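Local structure of putative serine protease (Human astrovirus 1, 2W5E) at residues A[10-15]-A[79-84]; A[25-30]-A[75-80]; A[30-35]-A[70-75]. The protein is the serine protease part of the astrovirus nonstructural polyprotein 1A and probably cleaves the viral polyprotein into functional products. All coordinates share one frame; numbering follows the deposited sequence.

Contact 1: residues A[10-15]-A[79-84]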
ATOM      1  N   PRO A  10     -14.120  -0.982  -7.150  1.00 24.33           N
ATOM      2  CA  PRO A  10     -14.831  -1.775  -8.160  1.00 24.18           C
ATOM      3  C   PRO A  10     -14.415  -3.251  -8.168  1.00 24.06           C
ATOM      4  O   PRO A  10     -15.182  -4.098  -8.627  1.00 23.71           O
ATOM      5  CB  PRO A  10     -14.450  -1.102  -9.481  1.00 24.08           C
ATOM      6  CG  PRO A  10     -13.914   0.263  -9.089  1.00 24.87           C
ATOM      7  CD  PRO A  10     -13.258   0.039  -7.775  1.00 24.21           C
ATOM      8  N   GLY A  11     -13.217  -3.542  -7.654  1.00 23.63           N
ATOM      9  CA  GLY A  11     -12.741  -4.914  -7.471  1.00 23.10           C
ATOM     10  C   GLY A  11     -13.528  -5.714  -6.443  1.00 22.68           C
ATOM     11  O   GLY A  11     -13.353  -6.927  -6.332  1.00 22.98           O
ATOM     12  N   ALA A  12     -14.397  -5.038  -5.695  1.00 21.95           N
ATOM     13  CA  ALA A  12     -15.263  -5.697  -4.729  1.00 21.88           C
ATOM     14  C   ALA A  12     -16.602  -6.111  -5.347  1.00 21.67           C
ATOM     15  O   ALA A  12     -17.477  -6.600  -4.644  1.00 21.40           O
ATOM     16  CB  ALA A  12     -15.493  -4.809  -3.507  1.00 21.76           C
ATOM     17  N   LEU A  13     -16.742  -5.905  -6.654  1.00 21.88           N
ATOM     18  CA  LEU A  13     -17.974  -6.236  -7.375  1.00 22.49           C
ATOM     19  C   LEU A  13     -17.869  -7.553  -8.140  1.00 22.41           C
ATOM     20  O   LEU A  13     -16.801  -7.922  -8.621  1.00 22.02           O
ATOM     21  CB  LEU A  13     -18.338  -5.112  -8.354  1.00 22.41           C
ATOM     22  CG  LEU A  13     -18.664  -3.724  -7.791  1.00 23.22           C
ATOM     23  CD1 LEU A  13     -19.036  -2.773  -8.920  1.00 23.51           C
ATOM     24  CD2 LEU A  13     -19.786  -3.807  -6.771  1.00 22.72           C
ATOM     25  N   CYS A  14     -18.997  -8.244  -8.263  1.00 22.94           N
ATOM     26  CA  CYS A  14     -19.100  -9.385  -9.162  1.00 23.56           C
ATOM     27  C   CYS A  14     -20.454  -9.352  -9.870  1.00 24.07           C
ATOM     28  O   CYS A  14     -21.312  -8.521  -9.556  1.00 23.91           O
ATOM     29  CB  CYS A  14     -18.897 -10.713  -8.410  1.00 23.00           C
ATOM     30  SG  CYS A  14     -20.118 -11.084  -7.136  1.00 22.82           S
ATOM     31  N   VAL A  15     -20.638 -10.248 -10.829  1.00 24.67           N
ATOM     32  CA  VAL A  15     -21.919 -10.364 -11.530  1.00 25.77           C
ATOM     33  C   VAL A  15     -22.596 -11.673 -11.122  1.00 26.47           C
ATOM     34  O   VAL A  15     -21.956 -12.725 -11.111  1.00 26.32           O
ATOM     35  CB  VAL A  15     -21.732 -10.263 -13.068  1.00 25.82           C
ATOM     36  CG1 VAL A  15     -23.042 -10.543 -13.814  1.00 25.73           C
ATOM     37  CG2 VAL A  15     -21.191  -8.884 -13.452  1.00 25.25           C
ATOM     38  N   ALA A  79     -10.741  -7.109  -3.408  1.00 27.12           N
ATOM     39  CA  ALA A  79     -11.302  -6.126  -2.485  1.00 27.35           C
ATOM     40  C   ALA A  79     -12.623  -6.611  -1.916  1.00 27.68           C
ATOM     41  O   ALA A  79     -13.351  -7.370  -2.564  1.00 27.25           O
ATOM     42  CB  ALA A  79     -11.498  -4.776  -3.182  1.00 27.41           C
ATOM     43  N   ARG A  80     -12.914  -6.175  -0.695  1.00 28.07           N
ATOM     44  CA  ARG A  80     -14.194  -6.425  -0.052  1.00 28.88           C
ATOM     45  C   ARG A  80     -14.677  -5.128   0.567  1.00 29.41           C
ATOM     46  O   ARG A  80     -13.880  -4.220   0.841  1.00 29.58           O
ATOM     47  CB  ARG A  80     -14.075  -7.484   1.040  1.00 28.81           C
ATOM     48  CG  ARG A  80     -13.602  -8.851   0.580  1.00 29.66           C
ATOM     49  CD  ARG A  80     -13.313  -9.746   1.776  1.00 31.09           C
ATOM     50  NE  ARG A  80     -12.907 -11.088   1.365  1.00 32.98           N
ATOM     51  CZ  ARG A  80     -11.679 -11.423   0.974  1.00 34.36           C
ATOM     52  NH1 ARG A  80     -10.702 -10.520   0.940  1.00 34.84           N
ATOM     53  NH2 ARG A  80     -11.424 -12.675   0.619  1.00 35.08           N
ATOM     54  N   LEU A  81     -15.978  -5.055   0.809  1.00 29.79           N
ATOM     55  CA  LEU A  81     -16.584  -3.866   1.377  1.00 30.49           C
ATOM     56  C   LEU A  81     -16.937  -4.075   2.842  1.00 31.28           C
ATOM     57  O   LEU A  81     -17.457  -5.119   3.226  1.00 31.20           O
ATOM     58  CB  LEU A  81     -17.824  -3.459   0.573  1.00 30.00           C
ATOM     59  CG  LEU A  81     -17.639  -3.154  -0.923  1.00 29.30           C
ATOM     60  CD1 LEU A  81     -18.963  -2.777  -1.565  1.00 28.20           C
ATOM     61  CD2 LEU A  81     -16.592  -2.061  -1.161  1.00 28.43           C
ATOM     62  N   LYS A  82     -16.640  -3.068   3.652  1.00 32.40           N
ATOM     63  CA  LYS A  82     -17.016  -3.079   5.059  1.00 34.06           C
ATOM     64  C   LYS A  82     -18.248  -2.212   5.287  1.00 34.51           C
ATOM     65  O   LYS A  82     -18.545  -1.319   4.493  1.00 34.09           O
ATOM     66  CB  LYS A  82     -15.839  -2.630   5.936  1.00 34.01           C
ATOM     67  CG  LYS A  82     -14.753  -3.696   6.070  1.00 34.94           C
ATOM     68  CD  LYS A  82     -13.606  -3.265   6.983  1.00 35.68           C
ATOM     69  CE  LYS A  82     -12.503  -2.538   6.214  1.00 38.43           C
ATOM     70  NZ  LYS A  82     -11.242  -2.414   7.016  1.00 40.17           N
ATOM     71  N   LEU A  83     -18.983  -2.500   6.356  1.00 35.79           N
ATOM     72  CA  LEU A  83     -20.139  -1.689   6.718  1.00 37.41           C
ATOM     73  C   LEU A  83     -19.714  -0.484   7.546  1.00 38.67           C
ATOM     74  O   LEU A  83     -18.658  -0.503   8.186  1.00 38.56           O
ATOM     75  CB  LEU A  83     -21.181  -2.523   7.464  1.00 37.46           C
ATOM     76  CG  LEU A  83     -22.243  -3.188   6.583  1.00 37.63           C
ATOM     77  CD1 LEU A  83     -21.678  -4.372   5.815  1.00 37.94           C
ATOM     78  CD2 LEU A  83     -23.403  -3.626   7.438  1.00 37.80           C
ATOM     79  N   SER A  84     -20.529   0.566   7.521  1.00 40.23           N
ATOM     80  CA  SER A  84     -20.189   1.792   8.236  1.00 41.99           C
ATOM     81  C   SER A  84     -20.524   1.715   9.717  1.00 42.84           C
ATOM     82  O   SER A  84     -21.572   1.190  10.105  1.00 43.17           O
ATOM     83  CB  SER A  84     -20.874   3.008   7.618  1.00 41.99           C
ATOM     84  OG  SER A  84     -20.545   4.172   8.362  1.00 43.28           O
TER
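In this trypsin-like, two-barrel protease of the PA clan, the long connection from the N-terminal barrel to the C-terminal one passes over the start of the first strand. The meeting point is A12, last residue of a short 3-10 turn, 10-12, that leads into strand 13-18 and is closed by the bond from L13 N to P10 O. A12 points its methyl at 79-84, and that one carbon touches three residues in a row. It lies 4.0 Å from A79 CB, a similar distance from R80 CA, and 3.7 Å from L81 CG.

The L81 side chain can be followed outward from there. Its CB leaves the backbone across the line to 10-15, but chi1 of -59° sets CG anti to the carbonyl carbon and so swings the branch point against A12 CB. From CG, the CD2 methyl stays on A12, 3.8 Å from its CB. The isobutyl group as a whole also packs on F26, V138 and M95, so it sits where strands of both barrels come together.

Most backbone polar groups here are paired: F27 bonds through its backbone to both A12 and L81, and G11 O to Y49 OH. A79 O, by contrast, is buried without a hydrogen-bond partner. It does receive a CA-H...O contact, in which A12 CA approaches A79 O at 3.3 Å with an angle of 139° at the hydrogen.

Contact 2: residues A[25-30]-A[75-80]. With CD (cadmium ion), chain B.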
ATOM      1  N   GLY A  25     -23.430  -8.203  -7.564  1.00 23.75           N
ATOM      2  CA  GLY A  25     -23.152  -8.668  -6.215  1.00 23.23           C
ATOM      3  C   GLY A  25     -21.905  -7.972  -5.691  1.00 22.73           C
ATOM      4  O   GLY A  25     -21.156  -7.369  -6.457  1.00 22.71           O
ATOM      5  N   PHE A  26     -21.681  -8.049  -4.388  1.00 22.64           N
ATOM      6  CA  PHE A  26     -20.454  -7.507  -3.817  1.00 22.69           C
ATOM      7  C   PHE A  26     -19.930  -8.333  -2.651  1.00 22.92           C
ATOM      8  O   PHE A  26     -20.698  -8.914  -1.881  1.00 22.75           O
ATOM      9  CB  PHE A  26     -20.621  -6.024  -3.436  1.00 22.12           C
ATOM     10  CG  PHE A  26     -21.630  -5.777  -2.354  1.00 22.02           C
ATOM     11  CD1 PHE A  26     -22.971  -5.564  -2.667  1.00 22.44           C
ATOM     12  CD2 PHE A  26     -21.237  -5.727  -1.020  1.00 21.12           C
ATOM     13  CE1 PHE A  26     -23.905  -5.312  -1.668  1.00 21.93           C
ATOM     14  CE2 PHE A  26     -22.166  -5.483  -0.011  1.00 22.01           C
ATOM     15  CZ  PHE A  26     -23.500  -5.273  -0.333  1.00 21.95           C
ATOM     16  N   PHE A  27     -18.606  -8.360  -2.529  1.00 23.72           N
ATOM     17  CA  PHE A  27     -17.932  -9.147  -1.516  1.00 24.08           C
ATOM     18  C   PHE A  27     -17.903  -8.389  -0.197  1.00 24.78           C
ATOM     19  O   PHE A  27     -17.551  -7.199  -0.152  1.00 24.85           O
ATOM     20  CB  PHE A  27     -16.512  -9.513  -1.973  1.00 23.96           C
ATOM     21  CG  PHE A  27     -16.465 -10.280  -3.271  1.00 23.58           C
ATOM     22  CD1 PHE A  27     -16.572 -11.670  -3.279  1.00 23.50           C
ATOM     23  CD2 PHE A  27     -16.305  -9.617  -4.483  1.00 23.51           C
ATOM     24  CE1 PHE A  27     -16.530 -12.389  -4.481  1.00 23.07           C
ATOM     25  CE2 PHE A  27     -16.260 -10.323  -5.685  1.00 23.61           C
ATOM     26  CZ  PHE A  27     -16.374 -11.714  -5.684  1.00 23.26           C
ATOM     27  N   SER A  28     -18.298  -9.084   0.864  1.00 25.46           N
ATOM     28  CA  SER A  28     -18.256  -8.557   2.223  1.00 26.55           C
ATOM     29  C   SER A  28     -18.075  -9.728   3.184  1.00 27.24           C
ATOM     30  O   SER A  28     -18.861 -10.687   3.172  1.00 26.92           O
ATOM     31  CB  SER A  28     -19.532  -7.786   2.551  1.00 26.61           C
ATOM     32  OG  SER A  28     -19.443  -7.168   3.823  1.00 26.90           O
ATOM     33  N   GLY A  29     -17.030  -9.651   4.005  1.00 27.97           N
ATOM     34  CA  GLY A  29     -16.614 -10.782   4.827  1.00 28.68           C
ATOM     35  C   GLY A  29     -16.352 -11.993   3.952  1.00 28.83           C
ATOM     36  O   GLY A  29     -15.620 -11.906   2.965  1.00 28.84           O
ATOM     37  N   ASN A  30     -16.973 -13.115   4.306  1.00 29.27           N
ATOM     38  CA  ASN A  30     -16.880 -14.341   3.514  1.00 29.90           C
ATOM     39  C   ASN A  30     -18.085 -14.523   2.581  1.00 29.56           C
ATOM     40  O   ASN A  30     -18.310 -15.605   2.038  1.00 29.70           O
ATOM     41  CB  ASN A  30     -16.728 -15.556   4.443  1.00 30.51           C
ATOM     42  CG  ASN A  30     -16.344 -16.826   3.699  1.00 32.11           C
ATOM     43  OD1 ASN A  30     -15.404 -16.837   2.896  1.00 33.85           O
ATOM     44  ND2 ASN A  30     -17.082 -17.906   3.957  1.00 33.97           N
ATOM     45  N   LEU A  75     -12.575 -18.562  -5.206  1.00 25.94           N
ATOM     46  CA  LEU A  75     -12.748 -17.165  -5.616  1.00 25.20           C
ATOM     47  C   LEU A  75     -12.084 -16.231  -4.601  1.00 24.60           C
ATOM     48  O   LEU A  75     -12.562 -16.079  -3.478  1.00 23.92           O
ATOM     49  CB  LEU A  75     -14.239 -16.817  -5.781  1.00 25.02           C
ATOM     50  CG  LEU A  75     -14.674 -15.413  -6.254  1.00 26.12           C
ATOM     51  CD1 LEU A  75     -13.685 -14.778  -7.214  1.00 27.09           C
ATOM     52  CD2 LEU A  75     -16.058 -15.460  -6.884  1.00 25.17           C
ATOM     53  N   HIS A  76     -10.989 -15.605  -5.021  1.00 24.25           N
ATOM     54  CA  HIS A  76     -10.190 -14.746  -4.144  1.00 24.12           C
ATOM     55  C   HIS A  76     -10.286 -13.295  -4.626  1.00 24.07           C
ATOM     56  O   HIS A  76      -9.508 -12.879  -5.492  1.00 23.85           O
ATOM     57  CB  HIS A  76      -8.724 -15.223  -4.093  1.00 23.73           C
ATOM     58  CG  HIS A  76      -8.565 -16.690  -3.810  1.00 23.30           C
ATOM     59  ND1 HIS A  76      -7.532 -17.444  -4.333  1.00 20.28           N
ATOM     60  CD2 HIS A  76      -9.312 -17.538  -3.064  1.00 22.44           C
ATOM     61  CE1 HIS A  76      -7.663 -18.696  -3.926  1.00 23.34           C
ATOM     62  NE2 HIS A  76      -8.730 -18.778  -3.152  1.00 21.85           N
ATOM     63  N   PRO A  77     -11.262 -12.531  -4.088  1.00 24.42           N
ATOM     64  CA  PRO A  77     -11.494 -11.176  -4.570  1.00 25.09           C
ATOM     65  C   PRO A  77     -10.378 -10.240  -4.124  1.00 25.58           C
ATOM     66  O   PRO A  77      -9.805 -10.433  -3.056  1.00 25.44           O
ATOM     67  CB  PRO A  77     -12.815 -10.784  -3.899  1.00 24.91           C
ATOM     68  CG  PRO A  77     -12.861 -11.583  -2.662  1.00 24.86           C
ATOM     69  CD  PRO A  77     -12.180 -12.886  -2.990  1.00 24.36           C
ATOM     70  N   THR A  78     -10.086  -9.243  -4.949  1.00 26.14           N
ATOM     71  CA  THR A  78      -9.020  -8.282  -4.672  1.00 26.73           C
ATOM     72  C   THR A  78      -9.435  -7.211  -3.659  1.00 27.14           C
ATOM     73  O   THR A  78      -8.585  -6.494  -3.124  1.00 27.04           O
ATOM     74  CB  THR A  78      -8.573  -7.587  -5.957  1.00 26.99           C
ATOM     75  OG1 THR A  78      -9.696  -6.904  -6.533  1.00 26.17           O
ATOM     76  CG2 THR A  78      -8.016  -8.606  -6.949  1.00 27.13           C
ATOM     77  N   ALA A  79     -10.741  -7.109  -3.408  1.00 27.12           N
ATOM     78  CA  ALA A  79     -11.302  -6.126  -2.485  1.00 27.35           C
ATOM     79  C   ALA A  79     -12.623  -6.611  -1.916  1.00 27.68           C
ATOM     80  O   ALA A  79     -13.351  -7.370  -2.564  1.00 27.25           O
ATOM     81  CB  ALA A  79     -11.498  -4.776  -3.182  1.00 27.41           C
ATOM     82  N   ARG A  80     -12.914  -6.175  -0.695  1.00 28.07           N
ATOM     83  CA  ARG A  80     -14.194  -6.425  -0.052  1.00 28.88           C
ATOM     84  C   ARG A  80     -14.677  -5.128   0.567  1.00 29.41           C
ATOM     85  O   ARG A  80     -13.880  -4.220   0.841  1.00 29.58           O
ATOM     86  CB  ARG A  80     -14.075  -7.484   1.040  1.00 28.81           C
ATOM     87  CG  ARG A  80     -13.602  -8.851   0.580  1.00 29.66           C
ATOM     88  CD  ARG A  80     -13.313  -9.746   1.776  1.00 31.09           C
ATOM     89  NE  ARG A  80     -12.907 -11.088   1.365  1.00 32.98           N
ATOM     90  CZ  ARG A  80     -11.679 -11.423   0.974  1.00 34.36           C
ATOM     91  NH1 ARG A  80     -10.702 -10.520   0.940  1.00 34.84           N
ATOM     92  NH2 ARG A  80     -11.424 -12.675   0.619  1.00 35.08           N
TER
HETATM   93 CD    CD B1589      -5.903 -17.098  -5.505  1.00 23.44          CD
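A proline set obliquely over the face of a phenylalanine, CB and CG foremost, is the striking feature here: P77 CB stands 3.7 Å from the centroid of the F27 ring and only 9° off its normal, a CH-pi contact. The ring belongs to strand 21-28 of the N-terminal barrel in this trypsin-like fold, and P77 to the connection that leads to the C-terminal barrel. F27 points toward 75-80, and chi1 of -58° turns its CG anti to the carbonyl carbon. While P77 takes one face, L75 comes in at the edge, with L75 CD2 in the ring plane and 3.9 Å from F27 CE1. Y49 also meets the ring edge-to-face.

Beyond F27 the contact turns more polar. R80 runs extended from CG to NE, with R80 CG 3.9 Å from F27 CB, and P77 CG lies over one face of its guanidinium, offset toward the rim. Y135 of a neighbouring subunit makes a cation-pi contact with R80. The H76 CB points away from 25-30, and H76 ND1 binds a cadmium ion at 2.0 Å, an ion also bound by H4 and H6 of that same neighbour and E50 of a further subunit. The one hydrogen bond between the segments is weak and bent: R80 NE reaches G29 O at 3.3 Å, with an angle of 125° at the hydrogen.

Contact 3: residues A[30-35]-A[70-75]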
ATOM      1  N   ASN A  30     -16.973 -13.115   4.306  1.00 29.27           N
ATOM      2  CA  ASN A  30     -16.880 -14.341   3.514  1.00 29.90           C
ATOM      3  C   ASN A  30     -18.085 -14.523   2.581  1.00 29.56           C
ATOM      4  O   ASN A  30     -18.310 -15.605   2.038  1.00 29.70           O
ATOM      5  CB  ASN A  30     -16.728 -15.556   4.443  1.00 30.51           C
ATOM      6  CG  ASN A  30     -16.344 -16.826   3.699  1.00 32.11           C
ATOM      7  OD1 ASN A  30     -15.404 -16.837   2.896  1.00 33.85           O
ATOM      8  ND2 ASN A  30     -17.082 -17.906   3.957  1.00 33.97           N
ATOM      9  N   ASP A  31     -18.848 -13.451   2.386  1.00 29.13           N
ATOM     10  CA  ASP A  31     -20.076 -13.515   1.603  1.00 28.43           C
ATOM     11  C   ASP A  31     -20.011 -12.746   0.292  1.00 27.84           C
ATOM     12  O   ASP A  31     -19.131 -11.908   0.083  1.00 27.01           O
ATOM     13  CB  ASP A  31     -21.251 -12.978   2.419  1.00 28.53           C
ATOM     14  CG  ASP A  31     -21.685 -13.924   3.517  1.00 30.23           C
ATOM     15  OD1 ASP A  31     -21.714 -15.156   3.292  1.00 30.79           O
ATOM     16  OD2 ASP A  31     -22.019 -13.422   4.612  1.00 31.90           O
ATOM     17  N   ILE A  32     -20.960 -13.065  -0.588  1.00 27.05           N
ATOM     18  CA  ILE A  32     -21.333 -12.209  -1.698  1.00 26.45           C
ATOM     19  C   ILE A  32     -22.753 -11.730  -1.383  1.00 26.61           C
ATOM     20  O   ILE A  32     -23.663 -12.546  -1.165  1.00 26.34           O
ATOM     21  CB  ILE A  32     -21.284 -12.955  -3.051  1.00 26.70           C
ATOM     22  CG1 ILE A  32     -19.866 -13.465  -3.332  1.00 26.33           C
ATOM     23  CG2 ILE A  32     -21.795 -12.055  -4.182  1.00 25.31           C
ATOM     24  CD1 ILE A  32     -19.747 -14.425  -4.510  1.00 26.40           C
ATOM     25  N   VAL A  33     -22.928 -10.411  -1.334  1.00 26.05           N
ATOM     26  CA  VAL A  33     -24.211  -9.798  -0.989  1.00 25.90           C
ATOM     27  C   VAL A  33     -24.889  -9.274  -2.257  1.00 25.79           C
ATOM     28  O   VAL A  33     -24.228  -8.706  -3.129  1.00 25.28           O
ATOM     29  CB  VAL A  33     -24.035  -8.641   0.046  1.00 26.05           C
ATOM     30  CG1 VAL A  33     -25.388  -8.155   0.568  1.00 25.79           C
ATOM     31  CG2 VAL A  33     -23.153  -9.078   1.218  1.00 25.54           C
ATOM     32  N   THR A  34     -26.199  -9.486  -2.360  1.00 25.70           N
ATOM     33  CA  THR A  34     -26.992  -8.947  -3.478  1.00 25.97           C
ATOM     34  C   THR A  34     -28.441  -8.691  -3.046  1.00 26.36           C
ATOM     35  O   THR A  34     -28.774  -8.849  -1.868  1.00 25.96           O
ATOM     36  CB  THR A  34     -26.905  -9.852  -4.745  1.00 25.91           C
ATOM     37  OG1 THR A  34     -27.433  -9.159  -5.885  1.00 25.59           O
ATOM     38  CG2 THR A  34     -27.651 -11.183  -4.547  1.00 25.57           C
ATOM     39  N   ALA A  35     -29.285  -8.272  -3.987  1.00 26.98           N
ATOM     40  CA  ALA A  35     -30.714  -8.086  -3.725  1.00 27.86           C
ATOM     41  C   ALA A  35     -31.439  -9.425  -3.843  1.00 28.36           C
ATOM     42  O   ALA A  35     -31.068 -10.266  -4.663  1.00 28.14           O
ATOM     43  CB  ALA A  35     -31.309  -7.068  -4.692  1.00 27.76           C
ATOM     44  N   THR A  70     -22.582 -17.643  -0.033  1.00 29.90           N
ATOM     45  CA  THR A  70     -21.246 -18.068   0.396  1.00 29.59           C
ATOM     46  C   THR A  70     -20.246 -17.875  -0.747  1.00 29.04           C
ATOM     47  O   THR A  70     -20.458 -18.376  -1.854  1.00 28.93           O
ATOM     48  CB  THR A  70     -21.259 -19.541   0.896  1.00 29.89           C
ATOM     49  OG1 THR A  70     -22.152 -19.654   2.011  1.00 30.26           O
ATOM     50  CG2 THR A  70     -19.864 -20.000   1.320  1.00 30.01           C
ATOM     51  N   CYS A  71     -19.179 -17.111  -0.498  1.00 28.25           N
ATOM     52  CA  CYS A  71     -18.141 -16.929  -1.511  1.00 28.10           C
ATOM     53  C   CYS A  71     -17.450 -18.263  -1.773  1.00 28.30           C
ATOM     54  O   CYS A  71     -17.025 -18.930  -0.826  1.00 28.56           O
ATOM     55  CB  CYS A  71     -17.112 -15.867  -1.106  1.00 28.09           C
ATOM     56  SG  CYS A  71     -15.910 -15.477  -2.408  1.00 26.78           S
ATOM     57  N   PRO A  72     -17.367 -18.671  -3.053  1.00 28.44           N
ATOM     58  CA  PRO A  72     -16.644 -19.885  -3.428  1.00 28.43           C
ATOM     59  C   PRO A  72     -15.216 -19.883  -2.882  1.00 28.40           C
ATOM     60  O   PRO A  72     -14.558 -18.839  -2.878  1.00 28.26           O
ATOM     61  CB  PRO A  72     -16.634 -19.826  -4.955  1.00 28.21           C
ATOM     62  CG  PRO A  72     -17.855 -19.069  -5.296  1.00 28.52           C
ATOM     63  CD  PRO A  72     -17.989 -18.025  -4.226  1.00 28.50           C
ATOM     64  N   GLY A  73     -14.757 -21.049  -2.433  1.00 28.13           N
ATOM     65  CA  GLY A  73     -13.441 -21.191  -1.808  1.00 27.97           C
ATOM     66  C   GLY A  73     -12.274 -20.841  -2.710  1.00 27.78           C
ATOM     67  O   GLY A  73     -11.223 -20.409  -2.229  1.00 28.37           O
ATOM     68  N   ASP A  74     -12.461 -21.023  -4.013  1.00 27.43           N
ATOM     69  CA  ASP A  74     -11.434 -20.716  -5.007  1.00 27.36           C
ATOM     70  C   ASP A  74     -11.546 -19.305  -5.612  1.00 26.65           C
ATOM     71  O   ASP A  74     -10.713 -18.914  -6.433  1.00 26.39           O
ATOM     72  CB  ASP A  74     -11.408 -21.785  -6.112  1.00 27.70           C
ATOM     73  CG  ASP A  74     -12.772 -22.008  -6.769  1.00 29.48           C
ATOM     74  OD1 ASP A  74     -13.821 -21.731  -6.145  1.00 31.30           O
ATOM     75  OD2 ASP A  74     -12.784 -22.478  -7.924  1.00 31.55           O
ATOM     76  N   LEU A  75     -12.575 -18.562  -5.206  1.00 25.94           N
ATOM     77  CA  LEU A  75     -12.748 -17.165  -5.616  1.00 25.20           C
ATOM     78  C   LEU A  75     -12.084 -16.231  -4.601  1.00 24.60           C
ATOM     79  O   LEU A  75     -12.562 -16.079  -3.478  1.00 23.92           O
ATOM     80  CB  LEU A  75     -14.239 -16.817  -5.781  1.00 25.02           C
ATOM     81  CG  LEU A  75     -14.674 -15.413  -6.254  1.00 26.12           C
ATOM     82  CD1 LEU A  75     -13.685 -14.778  -7.214  1.00 27.09           C
ATOM     83  CD2 LEU A  75     -16.058 -15.460  -6.884  1.00 25.17           C
TER
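Where the antiparallel pairing of strands 31-35 and 66-70 comes to its end in the N-terminal barrel of the trypsin-like fold, D31 and T70 form a non-hydrogen-bonded pair with CA atoms 4.8 Å apart and side chains that diverge. One residue further on, the backbone bond that closes this end runs from C71 N to N30 O. It is 3.1 Å long and close to straight, with 162° at the hydrogen, and the donor lies in the carbonyl plane of N30, as suits a well-formed sheet bond. C71 CB rests beside the same oxygen, 3.4 Å from N30 O, while SG, anti to the backbone N (chi1 -174°), reaches the F27 ring.

The side-chain packing is light and centres on I32. Its chi1 of -61° places CG1 anti to the carbonyl carbon and carries the long branch toward 70-75. I32 CG1 then passes 4.3 Å from C71 CB, and the terminal I32 CD1 meets P72 CD at 4.0 Å, the two side chains crossing at about a right angle. D31 leans the other way: its CB leaves 70-75, OD1 comes back only as far as T70 CA, and OD2 forms a salt bridge with R59, which would help keep the carboxylate ionised.

The strand ends at T70, and beyond C71 the chain turns. P72 to L75 make a type I beta turn, closed by a 3.1 Å bond from L75 N to P72 O, and the turn brings L75 back to the barrel. The contact is thus flanked by strand 21-28, whose F27 packs on I32, C71 and L75, and by strand 52-60, where A56 meets P72 and Y54 meets D74 and L75; V47 of strand 44-49 lies against I32 and L75.

In the fold
All three contacts follow one continuous piece of chain, 70-84, as it leaves the N-terminal barrel, and they meet successive neighbouring strands of its sheet: contact 3 strand 31-35, contact 2 strand 21-28, contact 1 the entry to strand 13-18. Contact 3 is nested inside the loops closed by the other two. All are partly buried, but the balance shifts. Contact 3 is still sheet-like and ruled by backbone pairing, contact 2 by aromatic packing, with R80 and H76 meeting neighbouring subunits, and contact 1 by two alanine methyls and a leucine near the junction of the barrels. F27 binds the set: F27 O accepts from L81 N at 2.8 Å, and F27 CE1 touches I32 CG1 at 3.7 Å.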